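Local coordinates for protein beta-carbonic anhydrase (Methanothermobacter thermautotrophicus, PDB 1G5C) that probably catalyses the reversible hydration of carbon dioxide to bicarbonate, as a zinc-dependent carbonic anhydrase of the beta class, at residues Asp17-Lys22 and Leu77-Ile82; Arg43-Gly48 and Gly161-Leu166; Asn60-Gly65 and Lys137-Ser142. One frame throughout, in Å; residues are numbered along the deposited sequence.

Interaction 1: Asp17-Lys22 and Leu77-Ile82; sequences DLSDLK and LGDNEI. Unlike the reference sequence in segment 77-82: Asp-79 (reference Val).
Ser-19 reaches across to the backbone of Leu-77, and the tight part of this contact is concentrated there. Its hydroxyl donates to the carbonyl: Ser-19 OG lies 2.5 Å from Leu-77 O, in the carbonyl plane, with a C=O...donor angle of 147°. Ser-19 CB follows behind it, 3.0 Å from Leu-77 O. Rotation about chi1 (-71°) sets OG opposite the carbonyl carbon of Ser-19 and turns it to the Leu-77 side. There OG also meets the CB of Leu-77 at 3.8 Å and is hydrogen-bonded to Lys-53.

The turn carrying the serine is itself braced. Asp-17 OD1 accepts from Ser-19 N at 2.8 Å, an Asx turn whose N-H comes from above the carboxylate plane, 47° out of it. The other oxygen, Asp-17 OD2, forms a salt bridge with Lys-53 and a hydrogen bond with Ser-35 of the second subunit.

The looser side is bridged by water. One molecule donates to Ser-19 O at 2.7 Å and, weakly, to Leu-77 O at 3.2 Å, the same oxygen that takes the hydroxyl. Asp-79, which differs from the reference sequence, comes no nearer than 4.2 Å, measured from its OD2 to Ser-19 OG.

Gly-78, with its positive phi, takes the chain out of helix 64-77 toward strand 81-87. The 3-10 turn 18-20 thus rests on the helix-to-strand connection, close to Lys-53 at the start of strand 53-57, while Leu-77 packs on Met-33 of the second subunit.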
# COMPACT_ATOMS: atom_id res chain seq x y z
N ASP A 17 16.62 -4.45 3.88
CA ASP A 17 15.72 -5.10 4.84
C ASP A 17 15.86 -6.62 4.83
O ASP A 17 16.82 -7.15 4.27
CB ASP A 17 14.26 -4.68 4.58
CG ASP A 17 13.68 -5.30 3.32
OD1 ASP A 17 14.33 -6.17 2.69
OD2 ASP A 17 12.54 -4.91 2.96
N LEU A 18 14.91 -7.33 5.44
CA LEU A 18 15.02 -8.79 5.52
C LEU A 18 15.16 -9.52 4.19
O LEU A 18 15.71 -10.61 4.15
CB LEU A 18 13.88 -9.39 6.36
CG LEU A 18 13.78 -8.95 7.84
CD1 LEU A 18 12.62 -9.71 8.54
CD2 LEU A 18 15.11 -9.25 8.58
N SER A 19 14.70 -8.90 3.11
CA SER A 19 14.80 -9.51 1.78
C SER A 19 16.23 -9.71 1.31
O SER A 19 16.47 -10.49 0.38
CB SER A 19 14.06 -8.67 0.74
OG SER A 19 12.66 -8.77 0.95
N ASP A 20 17.16 -9.00 1.93
CA ASP A 20 18.56 -9.10 1.56
C ASP A 20 19.30 -10.18 2.36
O ASP A 20 20.51 -10.38 2.18
CB ASP A 20 19.25 -7.74 1.75
CG ASP A 20 18.65 -6.67 0.86
OD1 ASP A 20 18.61 -6.90 -0.37
OD2 ASP A 20 18.22 -5.62 1.37
N LEU A 21 18.58 -10.87 3.24
CA LEU A 21 19.18 -11.93 4.04
C LEU A 21 18.62 -13.26 3.56
O LEU A 21 17.56 -13.30 2.98
CB LEU A 21 18.86 -11.72 5.52
CG LEU A 21 19.40 -10.43 6.15
CD1 LEU A 21 19.04 -10.40 7.62
CD2 LEU A 21 20.93 -10.35 5.96
N LYS A 22 19.34 -14.34 3.81
CA LYS A 22 18.89 -15.64 3.35
C LYS A 22 17.99 -16.39 4.35
O LYS A 22 17.08 -17.10 3.93
CB LYS A 22 20.13 -16.49 3.02
CG LYS A 22 19.86 -17.94 2.67
CD LYS A 22 21.00 -18.51 1.81
CE LYS A 22 20.63 -19.88 1.27
NZ LYS A 22 21.03 -20.05 -0.16
N LEU A 77 11.44 -8.63 -4.48
CA LEU A 77 11.88 -8.63 -3.09
C LEU A 77 11.94 -9.98 -2.40
O LEU A 77 12.14 -10.04 -1.19
CB LEU A 77 11.01 -7.66 -2.29
CG LEU A 77 11.11 -6.20 -2.79
CD1 LEU A 77 9.97 -5.33 -2.21
CD2 LEU A 77 12.48 -5.64 -2.38
N GLY A 78 11.76 -11.05 -3.16
CA GLY A 78 11.83 -12.39 -2.59
C GLY A 78 10.75 -12.81 -1.59
O GLY A 78 10.96 -13.76 -0.83
N ASP A 79 9.61 -12.15 -1.58
CA ASP A 79 8.55 -12.54 -0.64
C ASP A 79 8.04 -13.94 -0.95
O ASP A 79 7.77 -14.28 -2.11
CB ASP A 79 7.40 -11.54 -0.69
CG ASP A 79 7.76 -10.25 0.00
OD1 ASP A 79 7.10 -9.23 -0.24
OD2 ASP A 79 8.71 -10.27 0.81
N ASN A 80 7.91 -14.75 0.09
CA ASN A 80 7.44 -16.11 -0.10
C ASN A 80 6.29 -16.41 0.85
O ASN A 80 5.86 -17.55 0.97
CB ASN A 80 8.60 -17.12 0.09
CG ASN A 80 9.21 -17.07 1.48
OD1 ASN A 80 8.54 -16.73 2.46
ND2 ASN A 80 10.49 -17.42 1.57
N GLU A 81 5.80 -15.38 1.53
CA GLU A 81 4.68 -15.54 2.44
C GLU A 81 3.84 -14.27 2.48
O GLU A 81 4.36 -13.17 2.72
CB GLU A 81 5.19 -15.87 3.85
CG GLU A 81 4.09 -16.00 4.91
CD GLU A 81 4.57 -16.73 6.16
OE1 GLU A 81 5.77 -16.61 6.50
OE2 GLU A 81 3.75 -17.42 6.81
N ILE A 82 2.55 -14.42 2.24
CA ILE A 82 1.63 -13.29 2.25
C ILE A 82 0.56 -13.54 3.30
O ILE A 82 0.04 -14.66 3.41
CB ILE A 82 0.92 -13.13 0.88
CG1 ILE A 82 1.95 -12.91 -0.23
CG2 ILE A 82 -0.08 -11.97 0.95
CD1 ILE A 82 1.35 -12.92 -1.62
O HOH W 1 14.84 -11.68 -1.35

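Interaction 2: Arg43-Gly48 and Gly161-Leu166; sequences RALGIG and GRLKPL
Gly-161 starts the contact by placing its carbonyl oxygen against the methyl of Ala-44, with 3.4 Å between Gly-161 O and Ala-44 CB. Their alpha carbons are the nearest pair across the two segments. At the backbone angles of Gly-161 (phi 86°) a CB would press on the carbonyl O of the residue before, which by itself calls for glycine. The chain then runs through Arg-162 into strand 163-165.

At Leu-163 the contact is made by side-chain carbons. Its chi1 of -64° sets CG opposite the carbonyl carbon, and CD1 extends to Leu-45 CD2 at 3.7 Å, the two side chains crossing at about a right angle. The same Leu-163 CD1 lies 4.1 Å from Ala-44 O, so it touches both backbone and side chain near the helix end. That end is a Schellman motif, with Gly-46 at positive phi. No hydrogen bond joins the two segments.

Further on, Lys-164 bonds through its backbone to Ile-155 and through its amine to Glu-129, and Leu-166 packs on helix 128-141. Strand 163-165, antiparallel to strand 150-156, is the outermost on its side of the sheet within the chain. Ala-44 and Leu-163 both touch Ile-156, and Leu-45 meets Ile-29, laying helix 40-45 against strands 150-156, 163-165 and 27-32.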
# COMPACT_ATOMS: atom_id res chain seq x y z
N ARG A 43 2.59 -4.09 16.50
CA ARG A 43 2.84 -4.71 17.81
C ARG A 43 2.13 -6.06 17.90
O ARG A 43 2.67 -7.03 18.42
CB ARG A 43 2.34 -3.78 18.94
CG ARG A 43 3.37 -2.72 19.45
CD ARG A 43 3.73 -1.70 18.40
NE ARG A 43 4.83 -2.11 17.52
CZ ARG A 43 5.31 -1.36 16.54
NH1 ARG A 43 4.78 -0.16 16.30
NH2 ARG A 43 6.33 -1.78 15.79
N ALA A 44 0.91 -6.13 17.38
CA ALA A 44 0.15 -7.37 17.44
C ALA A 44 0.82 -8.51 16.63
O ALA A 44 0.73 -9.68 17.01
CB ALA A 44 -1.29 -7.12 16.93
N LEU A 45 1.51 -8.16 15.55
CA LEU A 45 2.19 -9.15 14.71
C LEU A 45 3.65 -9.33 15.09
O LEU A 45 4.34 -10.17 14.51
CB LEU A 45 2.12 -8.76 13.23
CG LEU A 45 0.74 -8.68 12.56
CD1 LEU A 45 0.87 -7.98 11.23
CD2 LEU A 45 0.14 -10.07 12.39
N GLY A 46 4.14 -8.53 16.04
CA GLY A 46 5.53 -8.62 16.44
C GLY A 46 6.42 -8.12 15.33
O GLY A 46 7.54 -8.60 15.15
N ILE A 47 5.94 -7.15 14.57
CA ILE A 47 6.68 -6.62 13.44
C ILE A 47 7.29 -5.23 13.69
O ILE A 47 6.77 -4.45 14.48
CB ILE A 47 5.76 -6.61 12.21
CG1 ILE A 47 5.57 -8.06 11.75
CG2 ILE A 47 6.32 -5.72 11.12
CD1 ILE A 47 4.68 -8.23 10.53
N GLY A 48 8.42 -4.98 13.04
CA GLY A 48 9.07 -3.69 13.17
C GLY A 48 9.61 -3.24 11.82
O GLY A 48 9.34 -3.85 10.78
N GLY A 161 -6.26 -6.29 19.47
CA GLY A 161 -5.09 -6.74 18.73
C GLY A 161 -4.98 -8.26 18.66
O GLY A 161 -4.04 -8.82 18.09
N ARG A 162 -5.96 -8.95 19.24
CA ARG A 162 -5.92 -10.41 19.22
C ARG A 162 -6.21 -10.93 17.81
O ARG A 162 -7.16 -10.49 17.18
CB ARG A 162 -6.94 -10.99 20.21
CG ARG A 162 -6.79 -12.49 20.45
CD ARG A 162 -7.81 -12.98 21.48
NE ARG A 162 -9.18 -12.84 20.99
CZ ARG A 162 -9.78 -13.69 20.16
NH1 ARG A 162 -9.15 -14.77 19.71
NH2 ARG A 162 -11.02 -13.46 19.76
N LEU A 163 -5.38 -11.85 17.33
CA LEU A 163 -5.54 -12.44 16.00
C LEU A 163 -6.33 -13.74 16.01
O LEU A 163 -6.15 -14.57 16.88
CB LEU A 163 -4.17 -12.74 15.38
CG LEU A 163 -3.26 -11.55 15.10
CD1 LEU A 163 -1.82 -12.02 14.83
CD2 LEU A 163 -3.82 -10.77 13.91
N LYS A 164 -7.20 -13.90 15.02
CA LYS A 164 -7.98 -15.11 14.86
C LYS A 164 -7.65 -15.65 13.47
O LYS A 164 -7.82 -14.96 12.48
CB LYS A 164 -9.47 -14.81 14.97
CG LYS A 164 -10.35 -15.98 14.54
CD LYS A 164 -11.82 -15.61 14.53
CE LYS A 164 -12.69 -16.81 14.07
NZ LYS A 164 -14.14 -16.43 14.00
N PRO A 165 -7.13 -16.88 13.38
CA PRO A 165 -6.82 -17.36 12.03
C PRO A 165 -8.06 -17.81 11.27
O PRO A 165 -8.96 -18.42 11.84
CB PRO A 165 -5.82 -18.50 12.29
CG PRO A 165 -6.23 -19.01 13.63
CD PRO A 165 -6.57 -17.76 14.42
N LEU A 166 -8.12 -17.47 9.98
CA LEU A 166 -9.24 -17.85 9.12
C LEU A 166 -8.79 -18.93 8.15
O LEU A 166 -9.55 -19.83 7.80
CB LEU A 166 -9.78 -16.64 8.34
CG LEU A 166 -10.42 -15.57 9.25
CD1 LEU A 166 -10.88 -14.37 8.44
CD2 LEU A 166 -11.60 -16.19 10.00

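Interaction 3: Asn60-Gly65 and Lys137-Ser142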
# COMPACT_ATOMS: atom_id res chain seq x y z
N ASN A 60 -9.15 -3.97 2.85
CA ASN A 60 -8.21 -5.04 2.50
C ASN A 60 -8.82 -6.01 1.49
O ASN A 60 -8.83 -7.24 1.69
CB ASN A 60 -7.68 -5.79 3.74
CG ASN A 60 -8.79 -6.30 4.64
OD1 ASN A 60 -9.27 -5.59 5.52
ND2 ASN A 60 -9.19 -7.54 4.45
N ILE A 61 -9.33 -5.44 0.41
CA ILE A 61 -9.93 -6.21 -0.67
C ILE A 61 -8.85 -6.47 -1.72
O ILE A 61 -8.15 -5.55 -2.14
CB ILE A 61 -11.07 -5.42 -1.30
CG1 ILE A 61 -12.17 -5.23 -0.27
CG2 ILE A 61 -11.58 -6.15 -2.56
CD1 ILE A 61 -13.27 -4.30 -0.75
N VAL A 62 -8.71 -7.72 -2.14
CA VAL A 62 -7.71 -8.08 -3.13
C VAL A 62 -8.20 -7.79 -4.54
O VAL A 62 -9.03 -8.52 -5.08
CB VAL A 62 -7.34 -9.58 -3.01
CG1 VAL A 62 -6.33 -9.95 -4.08
CG2 VAL A 62 -6.79 -9.87 -1.63
N ASP A 63 -7.71 -6.70 -5.12
CA ASP A 63 -8.09 -6.33 -6.48
C ASP A 63 -6.81 -6.40 -7.33
O ASP A 63 -5.77 -6.86 -6.85
CB ASP A 63 -8.70 -4.91 -6.51
CG ASP A 63 -7.76 -3.85 -5.97
OD1 ASP A 63 -8.13 -2.65 -5.96
OD2 ASP A 63 -6.64 -4.21 -5.54
N ASP A 64 -6.89 -5.96 -8.58
CA ASP A 64 -5.73 -6.00 -9.48
C ASP A 64 -4.52 -5.25 -8.94
O ASP A 64 -3.38 -5.71 -9.12
CB ASP A 64 -6.09 -5.42 -10.85
CG ASP A 64 -7.24 -6.16 -11.51
OD1 ASP A 64 -7.18 -7.41 -11.57
OD2 ASP A 64 -8.18 -5.50 -11.98
N GLY A 65 -4.75 -4.09 -8.33
CA GLY A 65 -3.66 -3.30 -7.79
C GLY A 65 -2.93 -4.03 -6.68
O GLY A 65 -1.70 -3.99 -6.59
N LYS A 137 -8.43 -16.73 -1.65
CA LYS A 137 -8.74 -17.46 -2.87
C LYS A 137 -8.26 -16.73 -4.12
O LYS A 137 -7.71 -17.35 -5.03
CB LYS A 137 -10.24 -17.75 -2.94
CG LYS A 137 -10.57 -19.20 -2.57
CD LYS A 137 -12.00 -19.43 -2.08
CE LYS A 137 -12.95 -18.31 -2.47
NZ LYS A 137 -14.37 -18.68 -2.23
N ARG A 138 -8.45 -15.41 -4.17
CA ARG A 138 -8.00 -14.64 -5.32
C ARG A 138 -6.50 -14.69 -5.52
O ARG A 138 -6.02 -14.86 -6.63
CB ARG A 138 -8.42 -13.19 -5.19
CG ARG A 138 -9.79 -12.91 -5.77
CD ARG A 138 -10.17 -11.47 -5.63
NE ARG A 138 -11.57 -11.38 -5.25
CZ ARG A 138 -12.29 -10.27 -5.28
NH1 ARG A 138 -11.76 -9.12 -5.70
NH2 ARG A 138 -13.56 -10.30 -4.90
N LEU A 139 -5.75 -14.55 -4.43
CA LEU A 139 -4.30 -14.58 -4.53
C LEU A 139 -3.83 -15.97 -4.97
O LEU A 139 -3.00 -16.10 -5.86
CB LEU A 139 -3.66 -14.22 -3.19
CG LEU A 139 -3.67 -12.72 -2.83
CD1 LEU A 139 -3.17 -12.53 -1.41
CD2 LEU A 139 -2.79 -11.96 -3.81
N LYS A 140 -4.38 -17.00 -4.35
CA LYS A 140 -4.00 -18.36 -4.69
C LYS A 140 -4.39 -18.76 -6.11
O LYS A 140 -3.71 -19.57 -6.73
CB LYS A 140 -4.59 -19.33 -3.67
CG LYS A 140 -3.76 -19.43 -2.41
CD LYS A 140 -4.28 -20.51 -1.50
CE LYS A 140 -3.15 -21.12 -0.69
NZ LYS A 140 -2.06 -21.69 -1.57
N SER A 141 -5.47 -18.18 -6.62
CA SER A 141 -5.96 -18.46 -7.98
C SER A 141 -5.24 -17.67 -9.07
O SER A 141 -5.33 -18.01 -10.25
CB SER A 141 -7.45 -18.12 -8.07
OG SER A 141 -8.19 -18.77 -7.05
N SER A 142 -4.56 -16.61 -8.68
CA SER A 142 -3.89 -15.76 -9.65
C SER A 142 -2.65 -16.35 -10.30
O SER A 142 -1.76 -16.85 -9.61
CB SER A 142 -3.53 -14.40 -9.03
OG SER A 142 -2.72 -13.65 -9.93
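Val-62 O takes the one hydrogen bond between these segments, from Arg-138 NH1 at 2.9 Å. The bond is bent, with an N-H...acceptor angle of 134°; the donor is tilted from the carbonyl plane, and the oxygen lies 31° out of the guanidinium plane. The arginine chain is bent at chi3, which turns the guanidinium; Arg-138 CD itself lies 3.2 Å from Val-62 O. On the same arginine, NE forms a salt bridge with Glu-134 one turn earlier in the helix, which would fix the guanidinium from a second direction. NH1 is also near Ile-61 CG2, in an oblique approach.

The apolar half of the contact belongs to Val-62 CG1, which stands opposite the backbone N (chi1 178°). It meets Arg-138 CB and Leu-139 CG, each at 4.0 Å, so one methyl spans two successive helical residues. The valine and arginine side chains run past each other in opposite directions, whereas valine and Leu-139 cross at about a right angle.

This joins the loop leading into helix 64-77 to the last turn of helix 128-141, both lying over the beta sheet. Val-62 and Leu-139 pack on Ile-84 of strand 81-87 and on Ile-67 of helix 64-77, whereas Arg-138 is on the exposed side. Asn-60, in the same loop, touches the zinc ligand Cys-32.

Each segment also has its own helix-end bonding. Asp-63, at the N-cap of helix 64-77, accepts from Val-66 N through OD2. In the closing turn, Lys-137 O receives both Ser-141 N (2.9 Å) and Ser-141 OG (2.5 Å), from opposite faces of its carbonyl plane.

The three contacts are well separated, their centres about 19 to 21 Å apart, yet all border the same mixed sheet. Interactions 1 and 3 meet directly, Ile-82 CG2 lying 3.9 Å from Leu-139 CD1, and the chain connects them through helix 64-77 and strand 81-87. Interaction 2 touches neither: its nearest atoms are about 7 Å from interaction 1 and 8 Å from interaction 3. Along the chain, interaction 3 is nested within the loop closed by interaction 2, while interaction 1 alternates with both. Distant parts of the sequence are thereby tied around one sheet, which carries the zinc ligands Cys-32 and His-87, and all three sites reach the second subunit.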